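Local coordinates for DUF1987 domain-containing protein (PDB 6K4F) that acts in the SiaABC threonine phosphorylation pathway, which controls biofilm formation in response to carbon availability in Pseudomonas aeruginosa, probably as a regulatory phosphoprotein, at residues W21-S27 with R57-D62; M76-L80 with F113-F119; V93-Y99 with F119-A125. All coordinates share one frame. Residues are numbered along the deposited sequence.

Contact 1: residues W21-S27 with R57-D62; sequences WQAGRLS and RPLELD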
loop_
_atom_site.group_PDB
_atom_site.type_symbol
_atom_site.label_atom_id
_atom_site.label_comp_id
_atom_site.label_asym_id
_atom_site.label_seq_id
_atom_site.Cartn_x
_atom_site.Cartn_y
_atom_site.Cartn_z
ATOM N N TRP A 21 -12.740 1.717 4.681
ATOM C CA TRP A 21 -13.427 0.512 4.219
ATOM C C TRP A 21 -14.487 0.837 3.188
ATOM O O TRP A 21 -14.669 0.099 2.212
ATOM C CB TRP A 21 -14.084 -0.210 5.390
ATOM C CG TRP A 21 -14.713 -1.508 5.013
ATOM C CD1 TRP A 21 -15.993 -1.715 4.560
ATOM C CD2 TRP A 21 -14.084 -2.790 5.036
ATOM N NE1 TRP A 21 -16.194 -3.058 4.325
ATOM C CE2 TRP A 21 -15.039 -3.736 4.613
ATOM C CE3 TRP A 21 -12.804 -3.232 5.387
ATOM C CZ2 TRP A 21 -14.751 -5.098 4.527
ATOM C CZ3 TRP A 21 -12.521 -4.587 5.300
ATOM C CH2 TRP A 21 -13.493 -5.502 4.877
ATOM N N GLN A 22 -15.205 1.933 3.418
ATOM C CA GLN A 22 -16.380 2.250 2.626
ATOM C C GLN A 22 -15.998 2.889 1.312
ATOM O O GLN A 22 -16.677 2.714 0.295
ATOM C CB GLN A 22 -17.245 3.200 3.404
ATOM C CG GLN A 22 -18.470 2.587 3.925
ATOM C CD GLN A 22 -19.173 3.674 4.559
ATOM O OE1 GLN A 22 -19.166 4.758 3.966
ATOM N NE2 GLN A 22 -19.789 3.469 5.716
ATOM N N ALA A 23 -14.971 3.721 1.347
ATOM C CA ALA A 23 -14.394 4.291 0.148
ATOM C C ALA A 23 -13.522 3.298 -0.604
ATOM O O ALA A 23 -13.210 3.536 -1.776
ATOM C CB ALA A 23 -13.586 5.533 0.514
ATOM N N GLY A 24 -13.150 2.183 0.020
ATOM C CA GLY A 24 -12.237 1.257 -0.613
ATOM C C GLY A 24 -10.926 1.934 -0.959
ATOM O O GLY A 24 -10.488 1.918 -2.115
ATOM N N ARG A 25 -10.310 2.564 0.037
ATOM C CA ARG A 25 -9.076 3.310 -0.140
ATOM C C ARG A 25 -8.108 2.924 0.958
ATOM O O ARG A 25 -8.463 2.953 2.140
ATOM C CB ARG A 25 -9.311 4.821 -0.092
ATOM C CG ARG A 25 -9.650 5.411 -1.424
ATOM C CD ARG A 25 -9.657 6.937 -1.395
ATOM N NE ARG A 25 -9.532 7.551 -2.723
ATOM C CZ ARG A 25 -10.236 7.224 -3.810
ATOM N NH1 ARG A 25 -11.179 6.289 -3.782
ATOM N NH2 ARG A 25 -10.007 7.863 -4.948
ATOM N N LEU A 26 -6.885 2.584 0.575
ATOM C CA LEU A 26 -5.810 2.388 1.540
ATOM C C LEU A 26 -4.745 3.440 1.263
ATOM O O LEU A 26 -4.190 3.497 0.152
ATOM C CB LEU A 26 -5.247 0.970 1.450
ATOM C CG LEU A 26 -4.077 0.682 2.382
ATOM C CD1 LEU A 26 -4.547 0.838 3.838
ATOM C CD2 LEU A 26 -3.561 -0.720 2.132
ATOM N N SER A 27 -4.468 4.272 2.261
ATOM C CA SER A 27 -3.548 5.397 2.147
ATOM C C SER A 27 -2.413 5.243 3.148
ATOM O O SER A 27 -2.636 4.785 4.274
ATOM C CB SER A 27 -4.274 6.731 2.411
ATOM O OG SER A 27 -5.357 6.904 1.496
ATOM N N ARG A 57 -15.989 -4.724 -4.320
ATOM C CA ARG A 57 -15.778 -3.321 -4.629
ATOM C C ARG A 57 -14.312 -3.056 -4.981
ATOM O O ARG A 57 -13.424 -3.831 -4.618
ATOM C CB ARG A 57 -16.210 -2.452 -3.449
ATOM C CG ARG A 57 -17.718 -2.302 -3.329
ATOM C CD ARG A 57 -18.109 -1.418 -2.157
ATOM N NE ARG A 57 -17.637 -1.956 -0.883
ATOM C CZ ARG A 57 -16.772 -1.334 -0.091
ATOM N NH1 ARG A 57 -16.288 -0.153 -0.447
ATOM N NH2 ARG A 57 -16.391 -1.890 1.051
ATOM N N PRO A 58 -14.037 -1.975 -5.708
ATOM C CA PRO A 58 -12.646 -1.670 -6.064
ATOM C C PRO A 58 -11.842 -1.209 -4.857
ATOM O O PRO A 58 -12.372 -0.621 -3.909
ATOM C CB PRO A 58 -12.780 -0.550 -7.101
ATOM C CG PRO A 58 -14.209 -0.624 -7.570
ATOM C CD PRO A 58 -14.982 -1.071 -6.386
ATOM N N LEU A 59 -10.544 -1.499 -4.895
ATOM C CA LEU A 59 -9.601 -1.039 -3.881
ATOM C C LEU A 59 -8.564 -0.137 -4.539
ATOM O O LEU A 59 -7.995 -0.488 -5.584
ATOM C CB LEU A 59 -8.920 -2.221 -3.183
ATOM C CG LEU A 59 -7.941 -1.869 -2.049
ATOM C CD1 LEU A 59 -8.613 -1.024 -0.966
ATOM C CD2 LEU A 59 -7.314 -3.125 -1.438
ATOM N N GLU A 60 -8.341 1.032 -3.949
ATOM C CA GLU A 60 -7.374 2.006 -4.443
ATOM C C GLU A 60 -6.315 2.240 -3.380
ATOM O O GLU A 60 -6.654 2.447 -2.210
ATOM C CB GLU A 60 -8.044 3.340 -4.769
ATOM C CG GLU A 60 -8.761 3.408 -6.089
ATOM C CD GLU A 60 -8.621 4.777 -6.723
ATOM O OE1 GLU A 60 -8.865 5.782 -6.022
ATOM O OE2 GLU A 60 -8.251 4.852 -7.913
ATOM N N LEU A 61 -5.040 2.220 -3.772
ATOM C CA LEU A 61 -3.952 2.575 -2.861
ATOM C C LEU A 61 -3.438 3.967 -3.205
ATOM O O LEU A 61 -3.146 4.250 -4.373
ATOM C CB LEU A 61 -2.802 1.558 -2.929
ATOM C CG LEU A 61 -2.830 0.489 -1.833
ATOM C CD1 LEU A 61 -4.013 -0.410 -2.069
ATOM C CD2 LEU A 61 -1.535 -0.308 -1.840
ATOM N N ASP A 62 -3.311 4.827 -2.191
ATOM C CA ASP A 62 -2.731 6.162 -2.369
ATOM C C ASP A 62 -1.537 6.310 -1.434
ATOM O O ASP A 62 -1.702 6.464 -0.217
ATOM C CB ASP A 62 -3.755 7.258 -2.116
ATOM C CG ASP A 62 -3.308 8.594 -2.671
ATOM O OD1 ASP A 62 -3.497 8.830 -3.884
ATOM O OD2 ASP A 62 -2.745 9.399 -1.899
HETATM O O HOH W 1 -14.259 1.469 -3.963
#
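Trp21 opens the turn that precedes strand 25-29, and its carbonyl O receives both amino groups of Arg57, from NH2 at 2.9 Å and from NH1 at 3.1 Å. The indole itself packs edge-to-face with Trp47 and Phe51 of helix 37-53, the helix of the beta-alpha-beta crossover that joins the two strands. At Ala23 a water joins the two backbones, 3.2 Å from Ala23 O and 2.8 Å from Pro58 O. Gly24, in a G1 beta bulge with Arg25 opposite Asp20, has positive phi, and a CB there would clash with Pro58 O. Its own O accepts Glu60 N at 3.0 Å, starting a parallel ladder. Arg25 pairs with Glu60 in the ladder and also through a salt bridge, NH2 to OE1 at 2.6 Å; Glu60 OE1 has a second partner in Arg96. Leu26 N then donates to Glu60 O at 2.8 Å. Leu26 O accepts Asp62 N at 2.8 Å, while Leu26 CB meets Leu61 CD1 at 4.0 Å on the helix-covered face. Ser27 lies beside Asp62 on the Arg25 side. The ladder thus fixes the register, and the pair's two faces differ in polarity: charged and more exposed at Arg25 and Glu60, apolar and buried at the leucines.

Contact 2: residues M76-L80 with F113-F119; sequences MMDIL and FREDCSF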
loop_
_atom_site.group_PDB
_atom_site.type_symbol
_atom_site.label_atom_id
_atom_site.label_comp_id
_atom_site.label_asym_id
_atom_site.label_seq_id
_atom_site.Cartn_x
_atom_site.Cartn_y
_atom_site.Cartn_z
ATOM N N MET A 76 5.554 -4.196 1.736
ATOM C CA MET A 76 4.793 -3.608 0.628
ATOM C C MET A 76 4.706 -4.549 -0.571
ATOM O O MET A 76 3.671 -4.616 -1.242
ATOM C CB MET A 76 5.403 -2.271 0.227
ATOM C CG MET A 76 5.394 -1.292 1.377
ATOM S SD MET A 76 3.740 -0.595 1.626
ATOM C CE MET A 76 3.188 -0.407 -0.086
ATOM N N MET A 77 5.781 -5.278 -0.875
ATOM C CA MET A 77 5.701 -6.260 -1.954
ATOM C C MET A 77 4.629 -7.306 -1.662
ATOM O O MET A 77 3.916 -7.749 -2.574
ATOM C CB MET A 77 7.061 -6.920 -2.160
ATOM C CG MET A 77 7.089 -7.940 -3.274
ATOM S SD MET A 77 7.217 -7.114 -4.869
ATOM C CE MET A 77 8.846 -6.420 -4.670
ATOM N N ASP A 78 4.483 -7.689 -0.384
ATOM C CA ASP A 78 3.451 -8.643 0.005
ATOM C C ASP A 78 2.061 -8.078 -0.249
ATOM O O ASP A 78 1.183 -8.776 -0.767
ATOM C CB ASP A 78 3.602 -9.025 1.483
ATOM C CG ASP A 78 4.823 -9.924 1.755
ATOM O OD1 ASP A 78 5.386 -10.498 0.803
ATOM O OD2 ASP A 78 5.201 -10.062 2.940
ATOM N N ILE A 79 1.845 -6.812 0.110
ATOM C CA ILE A 79 0.576 -6.152 -0.192
ATOM C C ILE A 79 0.342 -6.096 -1.699
ATOM O O ILE A 79 -0.735 -6.445 -2.196
ATOM C CB ILE A 79 0.554 -4.750 0.438
ATOM C CG1 ILE A 79 0.520 -4.860 1.975
ATOM C CG2 ILE A 79 -0.629 -3.949 -0.092
ATOM C CD1 ILE A 79 0.772 -3.531 2.685
ATOM N N LEU A 80 1.347 -5.652 -2.447
ATOM C CA LEU A 80 1.201 -5.569 -3.900
ATOM C C LEU A 80 0.929 -6.939 -4.509
ATOM O O LEU A 80 0.135 -7.063 -5.448
ATOM C CB LEU A 80 2.455 -4.946 -4.513
ATOM C CG LEU A 80 2.701 -3.484 -4.123
ATOM C CD1 LEU A 80 3.941 -2.915 -4.816
ATOM C CD2 LEU A 80 1.473 -2.634 -4.420
ATOM N N PHE A 113 8.621 -1.628 -8.280
ATOM C CA PHE A 113 7.324 -2.169 -7.887
ATOM C C PHE A 113 6.360 -2.166 -9.071
ATOM O O PHE A 113 5.624 -3.135 -9.294
ATOM C CB PHE A 113 6.720 -1.340 -6.746
ATOM C CG PHE A 113 7.307 -1.614 -5.375
ATOM C CD1 PHE A 113 7.711 -2.877 -5.004
ATOM C CD2 PHE A 113 7.401 -0.585 -4.446
ATOM C CE1 PHE A 113 8.223 -3.113 -3.733
ATOM C CE2 PHE A 113 7.904 -0.808 -3.174
ATOM C CZ PHE A 113 8.317 -2.076 -2.816
ATOM N N ARG A 114 6.326 -1.067 -9.818
ATOM C CA ARG A 114 5.399 -0.972 -10.948
ATOM C C ARG A 114 5.618 -2.104 -11.953
ATOM O O ARG A 114 4.657 -2.651 -12.511
ATOM C CB ARG A 114 5.550 0.386 -11.629
ATOM C CG ARG A 114 4.623 0.592 -12.819
ATOM C CD ARG A 114 4.568 2.047 -13.217
ATOM N NE ARG A 114 3.640 2.250 -14.325
ATOM C CZ ARG A 114 4.012 2.473 -15.582
ATOM N NH1 ARG A 114 5.296 2.555 -15.886
ATOM N NH2 ARG A 114 3.101 2.638 -16.530
ATOM N N GLU A 115 6.870 -2.495 -12.176
ATOM C CA GLU A 115 7.128 -3.573 -13.119
ATOM C C GLU A 115 6.567 -4.907 -12.645
ATOM O O GLU A 115 6.376 -5.813 -13.463
ATOM C CB GLU A 115 8.631 -3.665 -13.382
ATOM C CG GLU A 115 9.152 -2.420 -14.108
ATOM C CD GLU A 115 10.664 -2.358 -14.217
ATOM O OE1 GLU A 115 11.186 -2.617 -15.324
ATOM O OE2 GLU A 115 11.329 -2.027 -13.210
ATOM N N ASP A 116 6.284 -5.051 -11.348
ATOM C CA ASP A 116 5.710 -6.287 -10.842
ATOM C C ASP A 116 4.186 -6.292 -10.850
ATOM O O ASP A 116 3.586 -7.314 -10.497
ATOM C CB ASP A 116 6.205 -6.557 -9.404
ATOM C CG ASP A 116 7.728 -6.536 -9.282
ATOM O OD1 ASP A 116 8.416 -6.912 -10.263
ATOM O OD2 ASP A 116 8.240 -6.153 -8.200
ATOM N N CYS A 117 3.542 -5.186 -11.228
ATOM C CA CYS A 117 2.098 -5.037 -11.100
ATOM C C CYS A 117 1.447 -4.926 -12.469
ATOM O O CYS A 117 1.995 -4.294 -13.365
ATOM C CB CYS A 117 1.742 -3.799 -10.277
ATOM S SG CYS A 117 2.443 -3.877 -8.614
ATOM N N SER A 118 0.275 -5.541 -12.625
ATOM C CA SER A 118 -0.440 -5.460 -13.892
ATOM C C SER A 118 -1.631 -4.518 -13.834
ATOM O O SER A 118 -2.258 -4.267 -14.868
ATOM C CB SER A 118 -0.898 -6.857 -14.331
ATOM O OG SER A 118 -2.064 -7.254 -13.635
ATOM N N PHE A 119 -1.950 -3.989 -12.672
ATOM C CA PHE A 119 -3.039 -3.039 -12.528
ATOM C C PHE A 119 -2.506 -1.629 -12.702
ATOM O O PHE A 119 -1.291 -1.403 -12.637
ATOM C CB PHE A 119 -3.696 -3.206 -11.155
ATOM C CG PHE A 119 -2.717 -3.287 -10.016
ATOM C CD1 PHE A 119 -2.233 -2.136 -9.415
ATOM C CD2 PHE A 119 -2.296 -4.515 -9.532
ATOM C CE1 PHE A 119 -1.341 -2.200 -8.356
ATOM C CE2 PHE A 119 -1.399 -4.595 -8.469
ATOM C CZ PHE A 119 -0.919 -3.437 -7.882
#
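Leu80 and Phe113 give up the most surface here, 84 and 83 Å², and they meet directly. Leu80, on helix 70-88, directs its CA-to-CB bond toward the 113-119 segment and sets CD1 against the Phe113 ring, 3.7 Å from Phe113 CG. The methyl stands 4.1 Å from the ring centroid and 30° off the normal, an off-centre CH-pi contact. The same Leu80 CD1 lies 4.2 Å from Cys117 SG, and Leu80 CD2 approaches Phe119 CZ at 4.3 Å, so this one side chain touches three residues spread along the end of helix 108-115 and the loop after it.

About one turn before Leu80 on the same helix, Met76 and Met77 also reach the Phe113 ring. Met76 CB sits 4.2 Å from Phe113 CZ. Met77, third in buried area, leaves its helix sideways but bends its end across: CE is 3.5 Å from Phe113 CE1, at the ring edge, and SD is 5.4 Å from the ring centroid, a Met-aromatic contact at the edge. Met77 CE also comes within 3.6 Å of Asp116 OD2.

No hydrogen bond runs between the two segments, which meet chiefly through apolar, sulfur and aromatic packing; the polar ties lie farther along helix 70-88, where Ser118 hydrogen-bonds to Glu84, His87 and Gln88, and Phe119 packs on Leu83. Burial of Leu80, Met76, Phe113 and Phe119 probably supplies most of the affinity, while Met77 and Asp116 lie at a more open margin.

Contact 3: residues V93-Y99 with F119-A125; sequences VSLRWHY and FPFAIQA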
loop_
_atom_site.group_PDB
_atom_site.type_symbol
_atom_site.label_atom_id
_atom_site.label_comp_id
_atom_site.label_asym_id
_atom_site.label_seq_id
_atom_site.Cartn_x
_atom_site.Cartn_y
_atom_site.Cartn_z
ATOM N N VAL A 93 -8.372 -2.897 -9.185
ATOM C CA VAL A 93 -7.366 -2.421 -8.243
ATOM C C VAL A 93 -6.566 -1.324 -8.933
ATOM O O VAL A 93 -6.290 -1.415 -10.134
ATOM C CB VAL A 93 -6.437 -3.563 -7.779
ATOM C CG1 VAL A 93 -5.324 -3.021 -6.896
ATOM C CG2 VAL A 93 -7.232 -4.643 -7.005
ATOM N N SER A 94 -6.205 -0.282 -8.189
ATOM C CA SER A 94 -5.372 0.760 -8.770
ATOM C C SER A 94 -4.523 1.406 -7.690
ATOM O O SER A 94 -4.868 1.386 -6.500
ATOM C CB SER A 94 -6.216 1.818 -9.492
ATOM O OG SER A 94 -7.092 2.442 -8.584
ATOM N N LEU A 95 -3.399 1.976 -8.110
ATOM C CA LEU A 95 -2.453 2.539 -7.155
ATOM C C LEU A 95 -1.895 3.852 -7.676
ATOM O O LEU A 95 -1.589 3.983 -8.871
ATOM C CB LEU A 95 -1.308 1.550 -6.871
ATOM C CG LEU A 95 -0.262 1.914 -5.816
ATOM C CD1 LEU A 95 0.263 0.641 -5.160
ATOM C CD2 LEU A 95 0.895 2.705 -6.426
ATOM N N ARG A 96 -1.754 4.811 -6.765
ATOM C CA ARG A 96 -1.044 6.063 -7.010
ATOM C C ARG A 96 0.123 6.150 -6.043
ATOM O O ARG A 96 -0.055 5.927 -4.835
ATOM C CB ARG A 96 -1.963 7.285 -6.813
ATOM C CG ARG A 96 -2.851 7.581 -7.989
ATOM C CD ARG A 96 -3.903 8.627 -7.637
ATOM N NE ARG A 96 -4.774 8.157 -6.566
ATOM C CZ ARG A 96 -5.772 7.291 -6.733
ATOM N NH1 ARG A 96 -6.044 6.801 -7.939
ATOM N NH2 ARG A 96 -6.509 6.917 -5.692
ATOM N N TRP A 97 1.310 6.428 -6.582
ATOM C CA TRP A 97 2.547 6.565 -5.814
ATOM C C TRP A 97 3.048 7.994 -6.007
ATOM O O TRP A 97 3.599 8.339 -7.063
ATOM C CB TRP A 97 3.580 5.531 -6.253
ATOM C CG TRP A 97 4.801 5.483 -5.378
ATOM C CD1 TRP A 97 5.720 6.481 -5.183
ATOM C CD2 TRP A 97 5.241 4.376 -4.583
ATOM N NE1 TRP A 97 6.699 6.060 -4.313
ATOM C CE2 TRP A 97 6.425 4.773 -3.927
ATOM C CE3 TRP A 97 4.761 3.086 -4.379
ATOM C CZ2 TRP A 97 7.124 3.924 -3.067
ATOM C CZ3 TRP A 97 5.456 2.244 -3.515
ATOM C CH2 TRP A 97 6.619 2.669 -2.873
ATOM N N HIS A 98 2.834 8.830 -4.993
ATOM C CA HIS A 98 3.234 10.228 -5.037
ATOM C C HIS A 98 4.667 10.392 -4.564
ATOM O O HIS A 98 5.097 9.744 -3.603
ATOM C CB HIS A 98 2.329 11.082 -4.158
ATOM C CG HIS A 98 0.876 10.943 -4.470
ATOM N ND1 HIS A 98 0.256 11.679 -5.454
ATOM C CD2 HIS A 98 -0.082 10.161 -3.917
ATOM C CE1 HIS A 98 -1.027 11.361 -5.492
ATOM N NE2 HIS A 98 -1.257 10.439 -4.573
ATOM N N TYR A 99 5.401 11.281 -5.223
ATOM C CA TYR A 99 6.745 11.576 -4.757
ATOM C C TYR A 99 7.099 13.000 -5.142
ATOM O O TYR A 99 6.464 13.611 -6.006
ATOM C CB TYR A 99 7.766 10.573 -5.305
ATOM C CG TYR A 99 8.131 10.787 -6.757
ATOM C CD1 TYR A 99 7.231 10.489 -7.776
ATOM C CD2 TYR A 99 9.381 11.281 -7.110
ATOM C CE1 TYR A 99 7.571 10.687 -9.123
ATOM C CE2 TYR A 99 9.725 11.479 -8.440
ATOM C CZ TYR A 99 8.817 11.181 -9.441
ATOM O OH TYR A 99 9.179 11.376 -10.766
ATOM N N PHE A 119 -1.950 -3.989 -12.672
ATOM C CA PHE A 119 -3.039 -3.039 -12.528
ATOM C C PHE A 119 -2.506 -1.629 -12.702
ATOM O O PHE A 119 -1.291 -1.403 -12.637
ATOM C CB PHE A 119 -3.696 -3.206 -11.155
ATOM C CG PHE A 119 -2.717 -3.287 -10.016
ATOM C CD1 PHE A 119 -2.233 -2.136 -9.415
ATOM C CD2 PHE A 119 -2.296 -4.515 -9.532
ATOM C CE1 PHE A 119 -1.341 -2.200 -8.356
ATOM C CE2 PHE A 119 -1.399 -4.595 -8.469
ATOM C CZ PHE A 119 -0.919 -3.437 -7.882
ATOM N N PRO A 120 -3.381 -0.656 -12.962
ATOM C CA PRO A 120 -2.933 0.740 -13.064
ATOM C C PRO A 120 -2.118 1.179 -11.856
ATOM O O PRO A 120 -2.551 1.055 -10.708
ATOM C CB PRO A 120 -4.248 1.522 -13.154
ATOM C CG PRO A 120 -5.208 0.556 -13.755
ATOM C CD PRO A 120 -4.826 -0.791 -13.228
ATOM N N PHE A 121 -0.954 1.759 -12.129
ATOM C CA PHE A 121 0.054 2.055 -11.109
ATOM C C PHE A 121 0.687 3.363 -11.567
ATOM O O PHE A 121 1.584 3.373 -12.418
ATOM C CB PHE A 121 1.067 0.911 -11.010
ATOM C CG PHE A 121 2.037 0.996 -9.837
ATOM C CD1 PHE A 121 2.797 2.138 -9.601
ATOM C CD2 PHE A 121 2.242 -0.116 -9.027
ATOM C CE1 PHE A 121 3.709 2.184 -8.565
ATOM C CE2 PHE A 121 3.152 -0.079 -7.979
ATOM C CZ PHE A 121 3.889 1.063 -7.743
ATOM N N ALA A 122 0.192 4.460 -11.030
ATOM C CA ALA A 122 0.592 5.794 -11.452
ATOM C C ALA A 122 1.679 6.310 -10.522
ATOM O O ALA A 122 1.463 6.414 -9.307
ATOM C CB ALA A 122 -0.620 6.727 -11.426
ATOM N N ILE A 123 2.839 6.624 -11.082
ATOM C CA ILE A 123 3.933 7.229 -10.334
ATOM C C ILE A 123 3.917 8.708 -10.676
ATOM O O ILE A 123 4.189 9.095 -11.821
ATOM C CB ILE A 123 5.282 6.586 -10.672
ATOM C CG1 ILE A 123 5.219 5.081 -10.413
ATOM C CG2 ILE A 123 6.385 7.243 -9.864
ATOM C CD1 ILE A 123 6.474 4.323 -10.864
ATOM N N GLN A 124 3.612 9.536 -9.686
ATOM C CA GLN A 124 3.194 10.907 -9.936
ATOM C C GLN A 124 4.049 11.872 -9.135
ATOM O O GLN A 124 4.008 11.868 -7.898
ATOM C CB GLN A 124 1.716 11.070 -9.592
ATOM C CG GLN A 124 0.848 10.041 -10.292
ATOM C CD GLN A 124 -0.475 10.604 -10.745
ATOM O OE1 GLN A 124 -1.302 10.994 -9.925
ATOM N NE2 GLN A 124 -0.686 10.648 -12.060
ATOM N N ALA A 125 4.817 12.696 -9.844
ATOM C CA ALA A 125 5.583 13.759 -9.215
ATOM C C ALA A 125 4.673 14.932 -8.875
ATOM O O ALA A 125 3.666 15.179 -9.544
ATOM C CB ALA A 125 6.716 14.215 -10.132
#
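Protruding rings and branched chains interlock along one face of this strand pair. The Phe119 ring fits into the corner formed by Val93 and Leu95: Val93 CG1 covers its face, 4.1 Å from the centroid, and Leu95 CB meets its edge, 4.0 Å from Phe119 CE1. Leu95 in turn fills the gap between two phenylalanines, its CD2 lying over the Phe121 ring, 3.6 Å from the centroid. Beyond it Phe121 CZ abuts Trp97 CE3 at 4.0 Å. The strands are parallel, the pairing of a beta-alpha-beta crossover whose helix, 108-115, covers the Trp97, Phe121 and Ile123 part of this face, while helix 70-88 covers the Val93, Leu95 and Phe119 part. Five backbone bonds hold the register, from Leu95 N to Pro120 O (2.9 Å) to Tyr99 N with Gln124 O (3.1 Å). On the reverse face small Ala122 faces Arg96, whose guanidinium turns away to Glu60 and Asp62. Back on the Leu95 and Trp97 face, at the C-terminal end, the Tyr99 ring leans over strand 121-125, with CE1 3.7 Å from Ile123 CG2 and CZ 3.8 Å from Ala125 CB.

Overall arrangement
All three contacts belong to one SiaC-family domain. Contacts 1 and 3 share one mixed beta-sheet: strands 25-29, 59-68, 93-99 and 121-125 run side by side in chain order, so the two pairings, centres about 13 Å apart, meet where strands 59-68 and 93-99 adjoin. There Leu61 CB lies 3.9 Å from Leu95 CG. Contact 2 lies on the helix-covered side, its centre about 11 Å from that of contact 3 and 16 Å from that of contact 1. Contact 1 closes before the others open, whereas contacts 2 and 3 cross along the chain and share Phe119. Helices 37-53 (on Leu26), 70-88 (on Leu61 and Leu95) and 108-115 (on Trp97) cover one face, giving a compact alpha/beta domain.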